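Local coordinates for VP24 (White spot syndrome virus, PDB 5HLJ), which is a major envelope protein of the virion, rich in beta strands and crystallised as a trimer, with a probably structural role, at residues A13-S18 / N99-D104; S18-L23 / S165-P170; G47-A52 / G66-T71; I105-V110 / L130-T135. All blocks are in the same frame, centred on the assembly; numbering follows the deposited sequence.

In the fold
Contacts 2, 3 and 4 all reach the same mixed sheet, whereas contact 1 joins two loops beyond the strand ends, farther from the centre of the chain. Contact 2 is the most buried, an antiparallel strand pair whose inner face is mainly apolar and whose other face meets the two other subunits. Contact 3, a parallel pair nested in the chain between the segments of contact 2, is partly buried and sends Leu70 and Ile68 onto Met166 and Phe168. Contact 4 lies on strand 105-114, which pairs with strand 161-170 of contact 2, but has only one bridge and relies more on an aromatic ring. Contact 1 depends on a single backbone bond and an arginine laid on a tyrosine.

Contact 1: residues A13-S18 / N99-D104; sequences AYPVES and NNTKRD
Arg103 lays its aliphatic chain on the ring of Tyr14, joining the loop that leads into strand 19-28 to the loop between strands 90-99 and 105-114. The latter loop is shaped by an Asx turn: Asn99 OD1 accepts from Thr101 N and also from Thr101 OG1, while Asn99 ND2 donates to Arg103 O and to Leu137 O of strand 135-137. Asparagine suits this place because its amide offers an acceptor and a donor to one short loop and still ties it to a strand.

Along Arg103, CB faces the ring of the buried Pro15, 4.4 Å from its CD. CG comes next, 3.5 Å from Tyr14 CE1 near the rim. CD moves further over the face in a CH-pi contact, 3.8 Å from the Tyr14 ring centroid and 29° off the normal. A bend at chi3 then turns NE out of the line of the chain. At the tip, Pro15 O lies over one face of the guanidinium, NH1 is 3.7 Å from Tyr14 OH, and NH2 packs on Pro170 CB. Guanidinium and phenol planes are 70° apart, so the aromatic contact is made by methylenes rather than by a flat stack of the charged group.

Tyr14 is itself exposed, and a long aliphatic chain with a charged end suits such a place, since it can cover a ring and still reach polar surroundings. Lys102 CB meets the ring at its edge, 3.9 Å from Tyr14 CD1. The two loops are tied by one hydrogen bond, nearly straight at 172°, from Lys102 N to Ala13 O over 2.9 Å.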
loop_
_atom_site.group_PDB
_atom_site.type_symbol
_atom_site.label_atom_id
_atom_site.label_comp_id
_atom_site.label_asym_id
_atom_site.label_seq_id
_atom_site.Cartn_x
_atom_site.Cartn_y
_atom_site.Cartn_z
ATOM N N ALA A 13 -4.476 -20.348 -16.948
ATOM C CA ALA A 13 -3.843 -19.027 -16.862
ATOM C C ALA A 13 -2.331 -19.086 -16.586
ATOM O O ALA A 13 -1.879 -19.801 -15.675
ATOM C CB ALA A 13 -4.540 -18.185 -15.784
ATOM N N TYR A 14 -1.561 -18.328 -17.372
ATOM C CA TYR A 14 -0.110 -18.221 -17.181
ATOM C C TYR A 14 0.315 -16.756 -16.965
ATOM O O TYR A 14 0.707 -16.070 -17.916
ATOM C CB TYR A 14 0.642 -18.817 -18.381
ATOM C CG TYR A 14 2.130 -18.957 -18.153
ATOM C CD1 TYR A 14 2.665 -20.137 -17.642
ATOM C CD2 TYR A 14 3.002 -17.907 -18.433
ATOM C CE1 TYR A 14 4.029 -20.270 -17.424
ATOM C CE2 TYR A 14 4.365 -18.028 -18.214
ATOM C CZ TYR A 14 4.871 -19.212 -17.715
ATOM O OH TYR A 14 6.226 -19.336 -17.493
ATOM N N PRO A 15 0.254 -16.281 -15.707
ATOM C CA PRO A 15 0.468 -14.856 -15.404
ATOM C C PRO A 15 1.907 -14.393 -15.592
ATOM O O PRO A 15 2.847 -15.115 -15.249
ATOM C CB PRO A 15 0.060 -14.749 -13.939
ATOM C CG PRO A 15 0.243 -16.138 -13.377
ATOM C CD PRO A 15 -0.076 -17.071 -14.504
ATOM N N VAL A 16 2.071 -13.184 -16.117
ATOM C CA VAL A 16 3.403 -12.639 -16.331
ATOM C C VAL A 16 3.536 -11.225 -15.745
ATOM O O VAL A 16 4.619 -10.635 -15.761
ATOM C CB VAL A 16 3.766 -12.645 -17.845
ATOM C CG1 VAL A 16 4.131 -14.064 -18.302
ATOM C CG2 VAL A 16 2.627 -12.076 -18.688
ATOM N N GLU A 17 2.433 -10.697 -15.214
ATOM C CA GLU A 17 2.441 -9.401 -14.525
ATOM C C GLU A 17 1.726 -9.427 -13.181
ATOM O O GLU A 17 0.863 -10.274 -12.938
ATOM C CB GLU A 17 1.788 -8.319 -15.382
ATOM C CG GLU A 17 2.743 -7.553 -16.265
ATOM C CD GLU A 17 2.312 -7.580 -17.717
ATOM O OE1 GLU A 17 3.126 -7.207 -18.579
ATOM O OE2 GLU A 17 1.156 -7.981 -17.999
ATOM N N SER A 18 2.066 -8.463 -12.334
ATOM C CA SER A 18 1.405 -8.275 -11.055
ATOM C C SER A 18 0.014 -7.707 -11.224
ATOM O O SER A 18 -0.261 -7.018 -12.189
ATOM C CB SER A 18 2.211 -7.344 -10.166
ATOM O OG SER A 18 3.508 -7.861 -9.975
ATOM N N ASN A 99 -4.570 -22.673 -5.839
ATOM C CA ASN A 99 -3.953 -22.107 -7.023
ATOM C C ASN A 99 -3.945 -23.137 -8.141
ATOM O O ASN A 99 -3.093 -24.040 -8.181
ATOM C CB ASN A 99 -2.526 -21.625 -6.726
ATOM C CG ASN A 99 -1.808 -21.101 -7.971
ATOM O OD1 ASN A 99 -2.430 -20.858 -9.008
ATOM N ND2 ASN A 99 -0.489 -20.921 -7.867
ATOM N N ASN A 100 -4.901 -22.993 -9.050
ATOM C CA ASN A 100 -5.001 -23.884 -10.192
ATOM C C ASN A 100 -4.650 -23.156 -11.493
ATOM O O ASN A 100 -5.283 -23.374 -12.516
ATOM C CB ASN A 100 -6.409 -24.487 -10.283
ATOM C CG ASN A 100 -6.440 -25.790 -11.082
ATOM O OD1 ASN A 100 -5.399 -26.406 -11.354
ATOM N ND2 ASN A 100 -7.634 -26.219 -11.444
ATOM N N THR A 101 -3.651 -22.278 -11.429
ATOM C CA THR A 101 -3.052 -21.688 -12.616
ATOM C C THR A 101 -1.802 -22.499 -12.969
ATOM O O THR A 101 -1.485 -23.487 -12.306
ATOM C CB THR A 101 -2.680 -20.188 -12.416
ATOM O OG1 THR A 101 -1.523 -20.074 -11.576
ATOM C CG2 THR A 101 -3.830 -19.409 -11.793
ATOM N N LYS A 102 -1.090 -22.087 -14.006
ATOM C CA LYS A 102 0.093 -22.823 -14.434
ATOM C C LYS A 102 1.374 -22.353 -13.741
ATOM O O LYS A 102 2.452 -22.868 -14.023
ATOM C CB LYS A 102 0.266 -22.711 -15.948
ATOM C CG LYS A 102 -0.828 -23.385 -16.772
ATOM C CD LYS A 102 -0.592 -23.142 -18.261
ATOM C CE LYS A 102 -1.683 -23.756 -19.134
ATOM N NZ LYS A 102 -1.481 -23.433 -20.585
ATOM N N ARG A 103 1.274 -21.386 -12.832
ATOM C CA ARG A 103 2.472 -20.921 -12.131
ATOM C C ARG A 103 2.254 -20.630 -10.660
ATOM O O ARG A 103 1.147 -20.333 -10.227
ATOM C CB ARG A 103 3.035 -19.668 -12.791
ATOM C CG ARG A 103 3.962 -19.966 -13.934
ATOM C CD ARG A 103 4.710 -18.728 -14.398
ATOM N NE ARG A 103 5.440 -18.025 -13.343
ATOM C CZ ARG A 103 6.382 -17.117 -13.594
ATOM N NH1 ARG A 103 6.689 -16.817 -14.846
ATOM N NH2 ARG A 103 7.025 -16.512 -12.604
ATOM N N ASP A 104 3.339 -20.735 -9.906
ATOM C CA ASP A 104 3.392 -20.210 -8.554
ATOM C C ASP A 104 3.026 -18.724 -8.540
ATOM O O ASP A 104 3.368 -17.980 -9.464
ATOM C CB ASP A 104 4.784 -20.412 -7.965
ATOM C CG ASP A 104 5.061 -21.866 -7.594
ATOM O OD1 ASP A 104 6.200 -22.155 -7.168
ATOM O OD2 ASP A 104 4.139 -22.709 -7.683
#

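Contact 2: residues S18-L23 / S165-P170; sequences SEIINL and SMRFSP
Ile21 and Phe168 meet on the inner face of an antiparallel pair, strands 19-28 and 161-170, near the middle of the large mixed sheet. Met166 lies on the same face, and Leu23 reaches it with CD1. Ile21 CG1 sits over the centre of the Phe168 ring, 3.5 Å from the centroid and 5° off the normal, a CH-pi contact in which the two side chains cross at about a right angle. Met166 bends at chi3 and brings CE to 3.9 Å from Leu23 CD1. Branched and flexible apolar groups suit this buried face, where Leu41 and Phe36 of the adjacent strand 33-42 and, from farther along the sheet, Leu70 and Ile68 also pack. Glu19 is buried here too, its carboxylate held by the backbone N-H groups of Arg44 (to OE2) and Asn45 (to OE1).

Glu19 with Phe168 and Ile21 with Met166 are the hydrogen-bonded pairs, each joined by two backbone bonds; Ile21 N to Met166 O is 2.7 Å.

The opposite face carries Ile20, Asn22, Ser165 and Arg167. Ile20 CD1 lies 3.5 Å from Arg167 CB, and Ser165 OG donates to Asn22 OD1 over 2.6 Å. Ser18 CB covers one guanidinium face of Arg167, toward its rim. Both other subunits pack on this more polar face, where the three Arg167 NH1 atoms approach one another; their repulsion is probably eased in part by Asp108, a long, weak ion-pair partner of Arg167 NE.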
loop_
_atom_site.group_PDB
_atom_site.type_symbol
_atom_site.label_atom_id
_atom_site.label_comp_id
_atom_site.label_asym_id
_atom_site.label_seq_id
_atom_site.Cartn_x
_atom_site.Cartn_y
_atom_site.Cartn_z
ATOM N N SER A 18 2.066 -8.463 -12.334
ATOM C CA SER A 18 1.405 -8.275 -11.055
ATOM C C SER A 18 0.014 -7.707 -11.224
ATOM O O SER A 18 -0.261 -7.018 -12.189
ATOM C CB SER A 18 2.211 -7.344 -10.166
ATOM O OG SER A 18 3.508 -7.861 -9.975
ATOM N N GLU A 19 -0.858 -7.984 -10.265
ATOM C CA GLU A 19 -2.195 -7.435 -10.295
ATOM C C GLU A 19 -2.747 -7.314 -8.878
ATOM O O GLU A 19 -2.383 -8.088 -7.994
ATOM C CB GLU A 19 -3.091 -8.308 -11.176
ATOM C CG GLU A 19 -4.476 -7.749 -11.399
ATOM C CD GLU A 19 -5.270 -8.534 -12.428
ATOM O OE1 GLU A 19 -4.703 -9.472 -13.048
ATOM O OE2 GLU A 19 -6.457 -8.193 -12.626
ATOM N N ILE A 20 -3.597 -6.317 -8.660
ATOM C CA ILE A 20 -4.290 -6.144 -7.398
ATOM C C ILE A 20 -5.652 -6.830 -7.438
ATOM O O ILE A 20 -6.402 -6.675 -8.396
ATOM C CB ILE A 20 -4.481 -4.664 -7.069
ATOM C CG1 ILE A 20 -3.132 -3.985 -6.843
ATOM C CG2 ILE A 20 -5.286 -4.503 -5.821
ATOM C CD1 ILE A 20 -2.467 -4.383 -5.574
ATOM N N ILE A 21 -5.945 -7.599 -6.393
ATOM C CA ILE A 21 -7.200 -8.324 -6.212
ATOM C C ILE A 21 -7.997 -7.611 -5.127
ATOM O O ILE A 21 -7.546 -7.545 -3.988
ATOM C CB ILE A 21 -6.939 -9.802 -5.784
ATOM C CG1 ILE A 21 -5.970 -10.495 -6.755
ATOM C CG2 ILE A 21 -8.221 -10.591 -5.652
ATOM C CD1 ILE A 21 -6.366 -10.376 -8.212
ATOM N N ASN A 22 -9.157 -7.058 -5.460
ATOM C CA ASN A 22 -9.955 -6.344 -4.461
ATOM C C ASN A 22 -11.163 -7.178 -4.041
ATOM O O ASN A 22 -12.035 -7.475 -4.858
ATOM C CB ASN A 22 -10.410 -4.978 -4.988
ATOM C CG ASN A 22 -9.240 -4.024 -5.248
ATOM O OD1 ASN A 22 -8.569 -3.588 -4.318
ATOM N ND2 ASN A 22 -9.000 -3.696 -6.520
ATOM N N LEU A 23 -11.190 -7.562 -2.768
ATOM C CA LEU A 23 -12.252 -8.391 -2.213
ATOM C C LEU A 23 -12.904 -7.724 -1.004
ATOM O O LEU A 23 -12.348 -6.799 -0.406
ATOM C CB LEU A 23 -11.706 -9.755 -1.792
ATOM C CG LEU A 23 -11.052 -10.623 -2.862
ATOM C CD1 LEU A 23 -10.607 -11.919 -2.236
ATOM C CD2 LEU A 23 -12.023 -10.880 -4.018
ATOM N N SER A 165 -7.375 -5.409 -0.149
ATOM C CA SER A 165 -6.558 -5.386 -1.348
ATOM C C SER A 165 -5.387 -6.342 -1.223
ATOM O O SER A 165 -4.615 -6.256 -0.273
ATOM C CB SER A 165 -6.036 -3.979 -1.637
ATOM O OG SER A 165 -7.033 -3.174 -2.225
ATOM N N MET A 166 -5.256 -7.249 -2.180
ATOM C CA MET A 166 -4.089 -8.130 -2.220
ATOM C C MET A 166 -3.335 -7.931 -3.523
ATOM O O MET A 166 -3.944 -7.856 -4.586
ATOM C CB MET A 166 -4.495 -9.601 -2.083
ATOM C CG MET A 166 -5.283 -9.920 -0.834
ATOM S SD MET A 166 -5.558 -11.696 -0.601
ATOM C CE MET A 166 -6.750 -12.046 -1.895
ATOM N N ARG A 167 -2.012 -7.864 -3.456
ATOM C CA ARG A 167 -1.239 -7.838 -4.682
ATOM C C ARG A 167 -0.700 -9.217 -5.016
ATOM O O ARG A 167 0.001 -9.829 -4.219
ATOM C CB ARG A 167 -0.088 -6.828 -4.600
ATOM C CG ARG A 167 0.716 -6.784 -5.902
ATOM C CD ARG A 167 1.775 -5.683 -5.912
ATOM N NE ARG A 167 2.826 -5.942 -6.904
ATOM C CZ ARG A 167 3.262 -5.044 -7.793
ATOM N NH1 ARG A 167 2.726 -3.819 -7.833
ATOM N NH2 ARG A 167 4.236 -5.365 -8.649
ATOM N N PHE A 168 -1.052 -9.703 -6.203
ATOM C CA PHE A 168 -0.531 -10.954 -6.739
ATOM C C PHE A 168 0.623 -10.692 -7.694
ATOM O O PHE A 168 0.564 -9.768 -8.509
ATOM C CB PHE A 168 -1.620 -11.737 -7.496
ATOM C CG PHE A 168 -2.662 -12.367 -6.616
ATOM C CD1 PHE A 168 -2.740 -12.071 -5.264
ATOM C CD2 PHE A 168 -3.580 -13.262 -7.156
ATOM C CE1 PHE A 168 -3.730 -12.655 -4.458
ATOM C CE2 PHE A 168 -4.554 -13.857 -6.370
ATOM C CZ PHE A 168 -4.630 -13.552 -5.011
ATOM N N SER A 169 1.659 -11.522 -7.631
ATOM C CA SER A 169 2.717 -11.455 -8.633
ATOM C C SER A 169 3.215 -12.857 -8.994
ATOM O O SER A 169 3.059 -13.793 -8.217
ATOM C CB SER A 169 3.863 -10.552 -8.143
ATOM O OG SER A 169 4.410 -11.030 -6.934
ATOM N N PRO A 170 3.796 -13.011 -10.190
ATOM C CA PRO A 170 4.232 -14.341 -10.625
ATOM C C PRO A 170 5.455 -14.836 -9.880
ATOM O O PRO A 170 6.314 -14.038 -9.523
ATOM C CB PRO A 170 4.569 -14.135 -12.112
ATOM C CG PRO A 170 3.987 -12.803 -12.479
ATOM C CD PRO A 170 4.010 -11.995 -11.237
#

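Contact 3: residues G47-A52 / G66-T71; sequences GKVYVA and GDIILT
Val49 and Leu70 form the apolar centre of a parallel strand pair, 48-51 beside 68-72, the two strands of a beta-alpha-beta unit connected through the short helix 58-61. Val49 CG1 is 3.6 Å from Leu70 CD1, the side chains crossing obliquely; Val51 and Ile68 point to this same face. Beta-branched and leucine side chains suit a buried sheet face, and here they pack on Phe36 and Val97 of the flanking strands.

On the other face Tyr50 CB lies 3.8 Å from Ile69 CD1, and the phenol continues outward beyond its neighbour, as befits a partly exposed residue. Ile69 also packs on Leu61 of the helix, so it links the strand to the crossover.

Between the faces runs the backbone pattern of a parallel pair, in which Tyr50 bonds to two residues: its N donates to Ile68 O over 2.8 Å and its O accepts from Leu70 N. Ala52 N in turn donates to Leu70 O.

At the Gly47 and Asp67 end a side-chain acceptor joins the backbone bonds. Lys48 O accepts twice, from Asp67 N at 2.9 Å and from Ile68 N at 3.2 Å. Gly47 has a positive phi, and a CB there would collide with the Asp67 carboxylate. That carboxylate comes in through OD2, which takes Lys48 N on its anti side over 2.7 Å, with an N-H...O angle of 171°.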
loop_
_atom_site.group_PDB
_atom_site.type_symbol
_atom_site.label_atom_id
_atom_site.label_comp_id
_atom_site.label_asym_id
_atom_site.label_seq_id
_atom_site.Cartn_x
_atom_site.Cartn_y
_atom_site.Cartn_z
ATOM N N GLY A 47 -6.742 -15.298 -14.340
ATOM C CA GLY A 47 -7.955 -16.052 -14.596
ATOM C C GLY A 47 -9.078 -15.592 -13.689
ATOM O O GLY A 47 -9.116 -14.422 -13.284
ATOM N N LYS A 48 -9.988 -16.512 -13.367
ATOM C CA LYS A 48 -11.141 -16.188 -12.536
ATOM C C LYS A 48 -10.851 -16.460 -11.063
ATOM O O LYS A 48 -10.391 -17.539 -10.689
ATOM C CB LYS A 48 -12.386 -16.978 -12.978
ATOM C CG LYS A 48 -13.685 -16.481 -12.300
ATOM C CD LYS A 48 -14.819 -17.516 -12.303
ATOM C CE LYS A 48 -15.820 -17.303 -13.444
ATOM N NZ LYS A 48 -16.872 -16.259 -13.174
ATOM N N VAL A 49 -11.117 -15.474 -10.221
ATOM C CA VAL A 49 -10.988 -15.682 -8.799
ATOM C C VAL A 49 -12.350 -16.073 -8.256
ATOM O O VAL A 49 -13.339 -15.397 -8.501
ATOM C CB VAL A 49 -10.423 -14.444 -8.098
ATOM C CG1 VAL A 49 -10.599 -14.545 -6.606
ATOM C CG2 VAL A 49 -8.950 -14.295 -8.448
ATOM N N TYR A 50 -12.398 -17.198 -7.548
ATOM C CA TYR A 50 -13.643 -17.719 -6.992
ATOM C C TYR A 50 -13.549 -17.743 -5.480
ATOM O O TYR A 50 -12.724 -18.465 -4.900
ATOM C CB TYR A 50 -13.940 -19.133 -7.534
ATOM C CG TYR A 50 -15.296 -19.724 -7.163
ATOM C CD1 TYR A 50 -16.262 -19.965 -8.144
ATOM C CD2 TYR A 50 -15.599 -20.086 -5.854
ATOM C CE1 TYR A 50 -17.492 -20.525 -7.829
ATOM C CE2 TYR A 50 -16.829 -20.644 -5.528
ATOM C CZ TYR A 50 -17.770 -20.861 -6.527
ATOM O OH TYR A 50 -18.983 -21.416 -6.209
ATOM N N VAL A 51 -14.417 -16.981 -4.838
ATOM C CA VAL A 51 -14.439 -16.965 -3.397
ATOM C C VAL A 51 -15.598 -17.819 -2.894
ATOM O O VAL A 51 -16.739 -17.358 -2.873
ATOM C CB VAL A 51 -14.560 -15.523 -2.861
ATOM C CG1 VAL A 51 -14.536 -15.508 -1.348
ATOM C CG2 VAL A 51 -13.442 -14.651 -3.424
ATOM N N ALA A 52 -15.300 -19.056 -2.483
ATOM C CA ALA A 52 -16.325 -19.987 -1.991
ATOM C C ALA A 52 -16.912 -19.561 -0.655
ATOM O O ALA A 52 -16.427 -18.627 -0.015
ATOM C CB ALA A 52 -15.749 -21.399 -1.880
ATOM N N GLY A 66 -13.206 -22.023 -11.163
ATOM C CA GLY A 66 -12.342 -20.865 -11.212
ATOM C C GLY A 66 -10.907 -21.287 -11.337
ATOM O O GLY A 66 -10.603 -22.466 -11.343
ATOM N N ASP A 67 -10.024 -20.307 -11.427
ATOM C CA ASP A 67 -8.604 -20.570 -11.561
ATOM C C ASP A 67 -7.874 -20.493 -10.214
ATOM O O ASP A 67 -6.847 -21.150 -10.002
ATOM C CB ASP A 67 -7.989 -19.584 -12.559
ATOM C CG ASP A 67 -8.578 -19.731 -13.961
ATOM O OD1 ASP A 67 -8.142 -20.654 -14.685
ATOM O OD2 ASP A 67 -9.468 -18.926 -14.332
ATOM N N ILE A 68 -8.418 -19.673 -9.320
ATOM C CA ILE A 68 -7.908 -19.485 -7.967
ATOM C C ILE A 68 -9.114 -19.514 -7.028
ATOM O O ILE A 68 -10.052 -18.730 -7.208
ATOM C CB ILE A 68 -7.134 -18.147 -7.819
ATOM C CG1 ILE A 68 -5.915 -18.115 -8.741
ATOM C CG2 ILE A 68 -6.701 -17.934 -6.400
ATOM C CD1 ILE A 68 -5.252 -16.750 -8.828
ATOM N N ILE A 69 -9.108 -20.427 -6.056
ATOM C CA ILE A 69 -10.266 -20.636 -5.196
ATOM C C ILE A 69 -9.903 -20.334 -3.757
ATOM O O ILE A 69 -8.927 -20.880 -3.227
ATOM C CB ILE A 69 -10.803 -22.100 -5.270
ATOM C CG1 ILE A 69 -10.641 -22.678 -6.674
ATOM C CG2 ILE A 69 -12.260 -22.178 -4.793
ATOM C CD1 ILE A 69 -11.514 -22.011 -7.718
ATOM N N LEU A 70 -10.697 -19.492 -3.110
ATOM C CA LEU A 70 -10.420 -19.104 -1.744
ATOM C C LEU A 70 -11.584 -19.431 -0.825
ATOM O O LEU A 70 -12.745 -19.336 -1.227
ATOM C CB LEU A 70 -10.125 -17.609 -1.648
ATOM C CG LEU A 70 -9.013 -16.979 -2.483
ATOM C CD1 LEU A 70 -9.516 -16.578 -3.861
ATOM C CD2 LEU A 70 -8.485 -15.780 -1.736
ATOM N N THR A 71 -11.260 -19.799 0.416
ATOM C CA THR A 71 -12.247 -19.893 1.483
ATOM C C THR A 71 -11.624 -19.384 2.792
ATOM O O THR A 71 -10.448 -19.613 3.059
ATOM C CB THR A 71 -12.776 -21.354 1.663
ATOM O OG1 THR A 71 -13.795 -21.379 2.665
ATOM C CG2 THR A 71 -11.654 -22.306 2.075
#

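Contact 4: residues I105-V110 / L130-T135; sequences ITVDSV and LYFKPT
Val107 and Thr135 form the one bridge of this contact, an antiparallel hydrogen-bonded pair where strand 135-137 begins beside strand 105-114 at the margin of the large sheet. Both backbone groups of Val107 are used: its N donates to Thr135 O over 2.8 Å, and its O accepts from Thr135 N over a longer 3.2 Å. Val107 O also receives a CA-H...O contact from Pro134 CA at 3.4 Å. Proline, which has no N-H to offer, suits the loop position just before the strand.

Thr135 OG1 donates to Lys133 O over 2.9 Å, bridging the loop across Pro134. Phe132 N donates to Ser113 OG of a neighbouring subunit. On strand 105-114 the polar side chains find partners elsewhere: Thr106 OG1 bonds to Gly171 O, and Asp108 OD2 to Ser169 OG. Asp108 OD1 has a weak bond to Asn22 ND2 of the neighbouring subunit. Asp108 departs from an extended backbone (psi -41°), and the backbones of both Asp108 and Ser109 hydrogen-bond to that of Arg167, consistent with a beta bulge.

The rest of the contact is apolar. Phe132 extends its ring across the strand, CG anti to the backbone N (chi1 -177°), and meets Val107 CG1 with its CZ at 3.6 Å. A flat aromatic can offer a face to Val110 and its rim to Val107, and it also packs on Leu145 and Phe147. Val107 O lies at the ring's edge, in its plane, while Val110 CG1 stands over the centre of one face, 3.7 Å from the Phe132 centroid and 6° off the normal.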
loop_
_atom_site.group_PDB
_atom_site.type_symbol
_atom_site.label_atom_id
_atom_site.label_comp_id
_atom_site.label_asym_id
_atom_site.label_seq_id
_atom_site.Cartn_x
_atom_site.Cartn_y
_atom_site.Cartn_z
ATOM N N ILE A 105 2.321 -18.309 -7.494
ATOM C CA ILE A 105 1.941 -16.917 -7.290
ATOM C C ILE A 105 2.416 -16.452 -5.925
ATOM O O ILE A 105 2.246 -17.172 -4.944
ATOM C CB ILE A 105 0.424 -16.734 -7.364
ATOM C CG1 ILE A 105 -0.094 -17.124 -8.748
ATOM C CG2 ILE A 105 0.041 -15.314 -6.987
ATOM C CD1 ILE A 105 -1.585 -17.201 -8.805
ATOM N N THR A 106 3.017 -15.270 -5.848
ATOM C CA THR A 106 3.329 -14.691 -4.546
ATOM C C THR A 106 2.290 -13.622 -4.200
ATOM O O THR A 106 1.957 -12.761 -5.027
ATOM C CB THR A 106 4.762 -14.077 -4.487
ATOM O OG1 THR A 106 5.741 -15.079 -4.812
ATOM C CG2 THR A 106 5.071 -13.536 -3.075
ATOM N N VAL A 107 1.742 -13.700 -2.996
ATOM C CA VAL A 107 0.967 -12.585 -2.477
ATOM C C VAL A 107 1.945 -11.645 -1.771
ATOM O O VAL A 107 2.472 -11.973 -0.716
ATOM C CB VAL A 107 -0.161 -13.053 -1.533
ATOM C CG1 VAL A 107 -1.044 -11.875 -1.121
ATOM C CG2 VAL A 107 -1.011 -14.104 -2.234
ATOM N N ASP A 108 2.195 -10.491 -2.392
ATOM C CA ASP A 108 3.249 -9.560 -1.982
ATOM C C ASP A 108 2.889 -8.721 -0.786
ATOM O O ASP A 108 3.730 -8.452 0.073
ATOM C CB ASP A 108 3.583 -8.605 -3.123
ATOM C CG ASP A 108 4.329 -9.263 -4.223
ATOM O OD1 ASP A 108 5.341 -9.939 -3.930
ATOM O OD2 ASP A 108 3.896 -9.109 -5.383
ATOM N N SER A 109 1.643 -8.263 -0.758
ATOM C CA SER A 109 1.227 -7.308 0.251
ATOM C C SER A 109 -0.267 -7.277 0.344
ATOM O O SER A 109 -0.968 -7.726 -0.561
ATOM C CB SER A 109 1.768 -5.908 -0.066
ATOM O OG SER A 109 1.417 -5.518 -1.379
ATOM N N VAL A 110 -0.767 -6.777 1.459
ATOM C CA VAL A 110 -2.192 -6.570 1.585
ATOM C C VAL A 110 -2.435 -5.199 2.184
ATOM O O VAL A 110 -1.562 -4.637 2.836
ATOM C CB VAL A 110 -2.878 -7.646 2.467
ATOM C CG1 VAL A 110 -2.486 -9.041 2.022
ATOM C CG2 VAL A 110 -2.538 -7.444 3.913
ATOM N N LEU A 130 -1.796 -3.756 10.824
ATOM C CA LEU A 130 -1.895 -4.887 9.916
ATOM C C LEU A 130 -0.662 -5.765 9.984
ATOM O O LEU A 130 0.454 -5.269 9.838
ATOM C CB LEU A 130 -2.053 -4.390 8.488
ATOM C CG LEU A 130 -3.360 -4.549 7.734
ATOM C CD1 LEU A 130 -3.142 -4.085 6.297
ATOM C CD2 LEU A 130 -3.766 -5.997 7.759
ATOM N N TYR A 131 -0.850 -7.063 10.183
ATOM C CA TYR A 131 0.250 -7.995 10.051
ATOM C C TYR A 131 0.145 -8.776 8.728
ATOM O O TYR A 131 -0.884 -9.392 8.438
ATOM C CB TYR A 131 0.310 -8.983 11.233
ATOM C CG TYR A 131 1.266 -10.124 10.936
ATOM C CD1 TYR A 131 2.636 -9.934 10.991
ATOM C CD2 TYR A 131 0.796 -11.366 10.525
ATOM C CE1 TYR A 131 3.514 -10.957 10.675
ATOM C CE2 TYR A 131 1.666 -12.391 10.192
ATOM C CZ TYR A 131 3.020 -12.177 10.277
ATOM O OH TYR A 131 3.892 -13.182 9.971
ATOM N N PHE A 132 1.210 -8.758 7.930
ATOM C CA PHE A 132 1.265 -9.618 6.756
ATOM C C PHE A 132 2.684 -9.951 6.321
ATOM O O PHE A 132 3.516 -9.066 6.137
ATOM C CB PHE A 132 0.528 -8.993 5.556
ATOM C CG PHE A 132 0.505 -9.900 4.351
ATOM C CD1 PHE A 132 -0.269 -11.060 4.356
ATOM C CD2 PHE A 132 1.299 -9.639 3.248
ATOM C CE1 PHE A 132 -0.288 -11.917 3.264
ATOM C CE2 PHE A 132 1.289 -10.488 2.145
ATOM C CZ PHE A 132 0.484 -11.632 2.156
ATOM N N LYS A 133 2.929 -11.238 6.117
ATOM C CA LYS A 133 4.191 -11.749 5.581
ATOM C C LYS A 133 3.964 -12.296 4.165
ATOM O O LYS A 133 3.014 -13.055 3.948
ATOM C CB LYS A 133 4.722 -12.831 6.520
ATOM C CG LYS A 133 5.822 -13.734 5.990
ATOM C CD LYS A 133 6.168 -14.747 7.095
ATOM C CE LYS A 133 7.054 -15.886 6.631
ATOM N NZ LYS A 133 8.419 -15.425 6.311
ATOM N N PRO A 134 4.806 -11.895 3.194
ATOM C CA PRO A 134 4.629 -12.392 1.821
ATOM C C PRO A 134 4.509 -13.915 1.787
ATOM O O PRO A 134 5.248 -14.592 2.483
ATOM C CB PRO A 134 5.899 -11.922 1.102
ATOM C CG PRO A 134 6.315 -10.692 1.876
ATOM C CD PRO A 134 5.950 -10.972 3.308
ATOM N N THR A 135 3.569 -14.421 0.995
ATOM C CA THR A 135 3.185 -15.823 1.009
ATOM C C THR A 135 3.110 -16.392 -0.390
ATOM O O THR A 135 2.397 -15.847 -1.242
ATOM C CB THR A 135 1.807 -16.017 1.650
ATOM O OG1 THR A 135 1.821 -15.527 2.997
ATOM C CG2 THR A 135 1.400 -17.496 1.611
#